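Local coordinates for angiopoietin-related protein 3 (Homo sapiens, PDB 6EUA) that raises plasma triglycerides by inhibiting lipoprotein lipase and, through its fibrinogen-like domain, is able to mediate endothelial cell adhesion, at residues A[96-101]-A[216-221]; A[111-116]-A[131-136]. All coordinates share one frame; numbering follows the deposited sequence.

Contact 1 of 2, residues A[96-101]-A[216-221]; sequences YVLRIE and MLIHPT
Tyr96 lays its ring flat against Pro220, with the proline CA 3.5 Å from the ring centroid and only 3° off its normal, a CH-pi contact over the face. Pro220 CD also comes within 3.4 Å of Tyr96 CE2, and chi1 of Tyr96 is turned off a staggered position to reach this place (-103°). Proline suits the site because this antiparallel pair is a non-hydrogen-bonded one and asks for no N-H toward 96-101. An alanine at Tyr96 would probably leave Pro220 and the nearby Ile218 side chain poorly packed, since the ring over Pro220, which meets Ile218 at its edge, would be gone.

One residue on, Val97 and His219 form a hydrogen-bonded pair whose side chains run alongside each other; Val97 CB sits over the imidazole face, 4.0 Å from its centroid. His219 holds CG in the crowded position between backbone N and carbonyl carbon, and its ND1 donates to Pro220 O (2.6 Å), which should fix the ring's rotation. Leu98 CD1 meets Ile218 CG2 at 3.9 Å on the face shared with Ile100 and Met216, where branched aliphatic groups fill space well. On the opposite face, extended Arg99 grips Glu101 OE2 side-on through NE and NH2. Arg99 N to Leu217 O (2.7 Å, 174°) is the straightest of four backbone bonds joining 96-101 to 216-221, two neighbouring strands in the antiparallel sheet of the fibrinogen C-terminal globular domain.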
loop_
_atom_site.group_PDB
_atom_site.type_symbol
_atom_site.label_atom_id
_atom_site.label_comp_id
_atom_site.label_asym_id
_atom_site.label_seq_id
_atom_site.Cartn_x
_atom_site.Cartn_y
_atom_site.Cartn_z
ATOM N N TYR A 96 2.251 -2.340 -27.916
ATOM C CA TYR A 96 2.104 -2.835 -26.551
ATOM C C TYR A 96 0.858 -3.711 -26.457
ATOM O O TYR A 96 -0.003 -3.724 -27.346
ATOM C CB TYR A 96 1.993 -1.685 -25.530
ATOM C CG TYR A 96 3.241 -1.381 -24.714
ATOM C CD1 TYR A 96 4.407 -0.974 -25.334
ATOM C CD2 TYR A 96 3.234 -1.474 -23.320
ATOM C CE1 TYR A 96 5.539 -0.678 -24.602
ATOM C CE2 TYR A 96 4.369 -1.170 -22.563
ATOM C CZ TYR A 96 5.525 -0.775 -23.228
ATOM O OH TYR A 96 6.680 -0.473 -22.531
ATOM N N VAL A 97 0.753 -4.424 -25.338
ATOM C CA VAL A 97 -0.352 -5.337 -25.055
ATOM C C VAL A 97 -1.173 -4.735 -23.927
ATOM O O VAL A 97 -0.619 -4.369 -22.882
ATOM C CB VAL A 97 0.170 -6.735 -24.667
ATOM C CG1 VAL A 97 -0.975 -7.655 -24.205
ATOM C CG2 VAL A 97 0.970 -7.342 -25.819
ATOM N N LEU A 98 -2.484 -4.629 -24.127
ATOM C CA LEU A 98 -3.382 -4.126 -23.095
ATOM C C LEU A 98 -4.241 -5.259 -22.560
ATOM O O LEU A 98 -4.876 -5.979 -23.337
ATOM C CB LEU A 98 -4.277 -3.000 -23.629
ATOM C CG LEU A 98 -5.461 -2.589 -22.729
ATOM C CD1 LEU A 98 -5.012 -1.693 -21.587
ATOM C CD2 LEU A 98 -6.587 -1.912 -23.526
ATOM N N ARG A 99 -4.274 -5.406 -21.235
ATOM C CA ARG A 99 -5.136 -6.384 -20.588
ATOM C C ARG A 99 -6.179 -5.651 -19.764
ATOM O O ARG A 99 -5.848 -4.733 -19.006
ATOM C CB ARG A 99 -4.343 -7.349 -19.709
ATOM C CG ARG A 99 -5.205 -8.282 -18.849
ATOM C CD ARG A 99 -4.352 -9.369 -18.228
ATOM N NE ARG A 99 -5.111 -10.128 -17.239
ATOM C CZ ARG A 99 -5.421 -11.408 -17.372
ATOM N NH1 ARG A 99 -5.029 -12.060 -18.458
ATOM N NH2 ARG A 99 -6.132 -12.027 -16.433
ATOM N N ILE A 100 -7.439 -6.021 -19.952
ATOM C CA ILE A 100 -8.543 -5.464 -19.181
ATOM C C ILE A 100 -9.081 -6.578 -18.300
ATOM O O ILE A 100 -9.413 -7.661 -18.791
ATOM C CB ILE A 100 -9.631 -4.875 -20.090
ATOM C CG1 ILE A 100 -9.109 -3.591 -20.751
ATOM C CG2 ILE A 100 -10.922 -4.620 -19.305
ATOM C CD1 ILE A 100 -10.044 -3.005 -21.790
ATOM N N GLU A 101 -9.133 -6.325 -17.000
ATOM C CA GLU A 101 -9.635 -7.283 -16.027
ATOM C C GLU A 101 -10.875 -6.681 -15.398
ATOM O O GLU A 101 -10.831 -5.570 -14.859
ATOM C CB GLU A 101 -8.591 -7.599 -14.959
ATOM C CG GLU A 101 -7.490 -8.518 -15.429
ATOM C CD GLU A 101 -6.675 -9.084 -14.280
ATOM O OE1 GLU A 101 -6.832 -8.594 -13.135
ATOM O OE2 GLU A 101 -5.877 -10.014 -14.526
ATOM N N MET A 216 -6.823 -1.937 -15.751
ATOM C CA MET A 216 -6.237 -1.851 -17.082
ATOM C C MET A 216 -4.728 -1.965 -16.941
ATOM O O MET A 216 -4.120 -1.229 -16.155
ATOM C CB MET A 216 -6.642 -0.546 -17.776
ATOM C CG MET A 216 -8.164 -0.318 -17.748
ATOM S SD MET A 216 -8.692 1.142 -18.670
ATOM C CE MET A 216 -8.167 0.661 -20.309
ATOM N N LEU A 217 -4.128 -2.895 -17.695
ATOM C CA LEU A 217 -2.723 -3.255 -17.539
ATOM C C LEU A 217 -2.028 -3.325 -18.894
ATOM O O LEU A 217 -2.587 -3.868 -19.847
ATOM C CB LEU A 217 -2.583 -4.614 -16.835
ATOM C CG LEU A 217 -3.146 -4.640 -15.410
ATOM C CD1 LEU A 217 -4.259 -5.668 -15.291
ATOM C CD2 LEU A 217 -2.030 -4.890 -14.402
ATOM N N ILE A 218 -0.784 -2.838 -18.968
ATOM C CA ILE A 218 -0.032 -2.874 -20.222
ATOM C C ILE A 218 1.344 -3.491 -20.013
ATOM O O ILE A 218 1.901 -3.467 -18.910
ATOM C CB ILE A 218 0.117 -1.473 -20.863
ATOM C CG1 ILE A 218 1.079 -0.593 -20.050
ATOM C CG2 ILE A 218 -1.247 -0.809 -21.022
ATOM C CD1 ILE A 218 1.234 0.820 -20.634
ATOM N N HIS A 219 1.895 -4.046 -21.095
ATOM C CA HIS A 219 3.293 -4.467 -21.118
ATOM C C HIS A 219 3.769 -4.502 -22.566
ATOM O O HIS A 219 2.948 -4.656 -23.477
ATOM C CB HIS A 219 3.486 -5.828 -20.419
ATOM C CG HIS A 219 3.020 -7.021 -21.200
ATOM N ND1 HIS A 219 3.627 -7.447 -22.363
ATOM C CD2 HIS A 219 2.040 -7.920 -20.942
ATOM C CE1 HIS A 219 3.021 -8.538 -22.802
ATOM N NE2 HIS A 219 2.051 -8.842 -21.961
ATOM N N PRO A 220 5.064 -4.304 -22.812
ATOM C CA PRO A 220 5.563 -4.328 -24.193
ATOM C C PRO A 220 5.357 -5.674 -24.863
ATOM O O PRO A 220 5.307 -6.721 -24.214
ATOM C CB PRO A 220 7.059 -4.017 -24.043
ATOM C CG PRO A 220 7.378 -4.313 -22.625
ATOM C CD PRO A 220 6.131 -3.979 -21.851
ATOM N N THR A 221 5.248 -5.627 -26.196
ATOM C CA THR A 221 5.166 -6.854 -26.981
ATOM C C THR A 221 6.478 -7.624 -26.940
ATOM O O THR A 221 6.482 -8.852 -26.780
ATOM C CB THR A 221 4.783 -6.528 -28.419
ATOM O OG1 THR A 221 3.379 -6.264 -28.477
ATOM C CG2 THR A 221 5.105 -7.690 -29.328
#

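Contact 2 of 2, residues A[111-116]-A[131-136]; sequences YIEYSF and AITGNV
The ring of Tyr111 folds over the backbone of the facing strand, its CG in the crowded position between backbone N and carbonyl carbon (chi1 79°). Gly134 CA lies over one face, 3.9 Å from the ring centroid, and Asn135 N sits above the same face, also off-centre. Gly134 has little choice of residue type: a CB would strike Tyr111 O and Ile112 CA, and its backbone angles alone would jam a side chain against the preceding carbonyl. Next to it, Asn135 sets its amide beside the CD2-CE2 side of the ring, the planes 71° apart, and its OD1 accepts from Tyr111 N at 2.9 Å. Asn135 N returns a bond to Tyr111 O (3.1 Å), so side-chain OD1 and backbone N of Asn135 together continue the pairing where the strand gives way to loop.

Strands 109-118 and 127-134 form an antiparallel beta hairpin, and a beta bulge interrupts it: Ile132 and Thr133 together face Glu113. Glu113 N donates to Thr133 O (2.8 Å), while Glu113 O accepts from Ile132 N (2.8 Å). The bulge turns Ile132 toward the partner strand, and its CD1 lies 3.9 Å from Ser115 CB. Ile112 and Val136 meet at about a right angle, CG2 to CG1 4.1 Å; both residues are buried, where branched aliphatic chains suit.

Farther out, Tyr114, which touches Ala131 through CD2, is held at its hydroxyl by Asn138. Ser115 OG is hydrogen-bonded to Asn95 OD1, and Arg99 packs against the ring of Tyr111.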
loop_
_atom_site.group_PDB
_atom_site.type_symbol
_atom_site.label_atom_id
_atom_site.label_comp_id
_atom_site.label_asym_id
_atom_site.label_seq_id
_atom_site.Cartn_x
_atom_site.Cartn_y
_atom_site.Cartn_z
ATOM N N TYR A 111 -11.332 -11.353 -18.311
ATOM C CA TYR A 111 -10.198 -10.622 -18.860
ATOM C C TYR A 111 -10.285 -10.603 -20.377
ATOM O O TYR A 111 -10.912 -11.468 -20.999
ATOM C CB TYR A 111 -8.851 -11.230 -18.436
ATOM C CG TYR A 111 -8.481 -12.460 -19.238
ATOM C CD1 TYR A 111 -7.595 -12.384 -20.309
ATOM C CD2 TYR A 111 -9.039 -13.700 -18.936
ATOM C CE1 TYR A 111 -7.270 -13.511 -21.050
ATOM C CE2 TYR A 111 -8.720 -14.827 -19.673
ATOM C CZ TYR A 111 -7.835 -14.727 -20.727
ATOM O OH TYR A 111 -7.510 -15.842 -21.463
ATOM N N ILE A 112 -9.631 -9.608 -20.967
ATOM C CA ILE A 112 -9.453 -9.564 -22.412
ATOM C C ILE A 112 -8.161 -8.821 -22.706
ATOM O O ILE A 112 -7.810 -7.852 -22.025
ATOM C CB ILE A 112 -10.681 -8.937 -23.116
ATOM C CG1 ILE A 112 -10.451 -8.819 -24.624
ATOM C CG2 ILE A 112 -11.082 -7.623 -22.477
ATOM C CD1 ILE A 112 -11.722 -8.437 -25.402
ATOM N N GLU A 113 -7.430 -9.311 -23.700
ATOM C CA GLU A 113 -6.171 -8.710 -24.101
ATOM C C GLU A 113 -6.285 -8.196 -25.527
ATOM O O GLU A 113 -6.979 -8.786 -26.363
ATOM C CB GLU A 113 -5.016 -9.703 -23.967
ATOM C CG GLU A 113 -4.754 -10.102 -22.529
ATOM C CD GLU A 113 -3.405 -10.767 -22.324
ATOM O OE1 GLU A 113 -2.613 -10.818 -23.290
ATOM O OE2 GLU A 113 -3.147 -11.250 -21.199
ATOM N N TYR A 114 -5.618 -7.072 -25.780
ATOM C CA TYR A 114 -5.547 -6.445 -27.087
ATOM C C TYR A 114 -4.108 -6.076 -27.390
ATOM O O TYR A 114 -3.318 -5.791 -26.483
ATOM C CB TYR A 114 -6.351 -5.147 -27.189
ATOM C CG TYR A 114 -7.747 -5.143 -26.634
ATOM C CD1 TYR A 114 -7.981 -5.131 -25.258
ATOM C CD2 TYR A 114 -8.845 -5.117 -27.494
ATOM C CE1 TYR A 114 -9.272 -5.110 -24.758
ATOM C CE2 TYR A 114 -10.132 -5.102 -27.006
ATOM C CZ TYR A 114 -10.347 -5.097 -25.640
ATOM O OH TYR A 114 -11.646 -5.061 -25.174
ATOM N N SER A 115 -3.802 -6.036 -28.683
ATOM C CA SER A 115 -2.595 -5.410 -29.198
ATOM C C SER A 115 -2.944 -3.984 -29.608
ATOM O O SER A 115 -3.925 -3.772 -30.336
ATOM C CB SER A 115 -2.046 -6.208 -30.384
ATOM O OG SER A 115 -1.108 -5.458 -31.137
ATOM N N PHE A 116 -2.162 -3.006 -29.132
ATOM C CA PHE A 116 -2.526 -1.616 -29.375
ATOM C C PHE A 116 -1.319 -0.757 -29.711
ATOM O O PHE A 116 -0.160 -1.127 -29.490
ATOM C CB PHE A 116 -3.302 -0.985 -28.199
ATOM C CG PHE A 116 -2.456 -0.622 -27.013
ATOM C CD1 PHE A 116 -2.191 -1.558 -26.021
ATOM C CD2 PHE A 116 -1.957 0.664 -26.864
ATOM C CE1 PHE A 116 -1.418 -1.217 -24.915
ATOM C CE2 PHE A 116 -1.181 1.007 -25.764
ATOM C CZ PHE A 116 -0.908 0.080 -24.792
ATOM N N ALA A 131 -8.204 -7.122 -30.784
ATOM C CA ALA A 131 -8.372 -8.115 -29.726
ATOM C C ALA A 131 -7.560 -9.377 -30.015
ATOM O O ALA A 131 -7.472 -9.833 -31.159
ATOM C CB ALA A 131 -9.852 -8.470 -29.551
ATOM N N ILE A 132 -6.967 -9.947 -28.963
ATOM C CA ILE A 132 -6.142 -11.148 -29.100
ATOM C C ILE A 132 -6.807 -12.344 -28.434
ATOM O O ILE A 132 -7.186 -13.306 -29.106
ATOM C CB ILE A 132 -4.743 -10.951 -28.498
ATOM C CG1 ILE A 132 -4.098 -9.670 -29.009
ATOM C CG2 ILE A 132 -3.882 -12.185 -28.759
ATOM C CD1 ILE A 132 -2.833 -9.332 -28.254
ATOM N N THR A 133 -6.908 -12.310 -27.105
ATOM C CA THR A 133 -7.506 -13.380 -26.312
ATOM C C THR A 133 -8.429 -12.781 -25.257
ATOM O O THR A 133 -8.472 -11.564 -25.049
ATOM C CB THR A 133 -6.442 -14.263 -25.627
ATOM O OG1 THR A 133 -5.735 -13.498 -24.637
ATOM C CG2 THR A 133 -5.450 -14.815 -26.634
ATOM N N GLY A 134 -9.159 -13.655 -24.587
ATOM C CA GLY A 134 -9.994 -13.289 -23.459
ATOM C C GLY A 134 -11.105 -14.294 -23.246
ATOM O O GLY A 134 -11.432 -15.108 -24.109
ATOM N N ASN A 135 -11.709 -14.235 -22.056
ATOM C CA ASN A 135 -12.881 -15.050 -21.740
ATOM C C ASN A 135 -14.150 -14.214 -21.640
ATOM O O ASN A 135 -15.167 -14.690 -21.123
ATOM C CB ASN A 135 -12.665 -15.848 -20.450
ATOM C CG ASN A 135 -12.331 -14.969 -19.252
ATOM O OD1 ASN A 135 -12.682 -13.788 -19.206
ATOM N ND2 ASN A 135 -11.642 -15.549 -18.272
ATOM N N VAL A 136 -14.100 -12.970 -22.099
ATOM C CA VAL A 136 -15.252 -12.076 -22.147
ATOM C C VAL A 136 -15.227 -11.406 -23.517
ATOM O O VAL A 136 -14.156 -10.996 -23.992
ATOM C CB VAL A 136 -15.233 -11.070 -20.978
ATOM C CG1 VAL A 136 -14.179 -9.972 -21.175
ATOM C CG2 VAL A 136 -16.608 -10.466 -20.755
#

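Contacts 1 and 2 lie in one antiparallel sheet of the fibrinogen-like domain, their centres about 9 Å apart. Across the sheet the strands run 213-220, 96-104, 109-118, 127-134, so contact 1 and contact 2 flank the shared border of the two middle strands. There Leu98 N lies 2.8 Å from Tyr114 O, probably a hydrogen bond, and Leu98 packs on Phe116. Along the chain, three of these strands follow one another, whereas 213-220 comes back from near the C-terminus. Contact 2 thus closes a short local hairpin, and contact 1 ties that hairpin's neighbour to the chain's last strand, which brings distant parts of the sequence into one sheet.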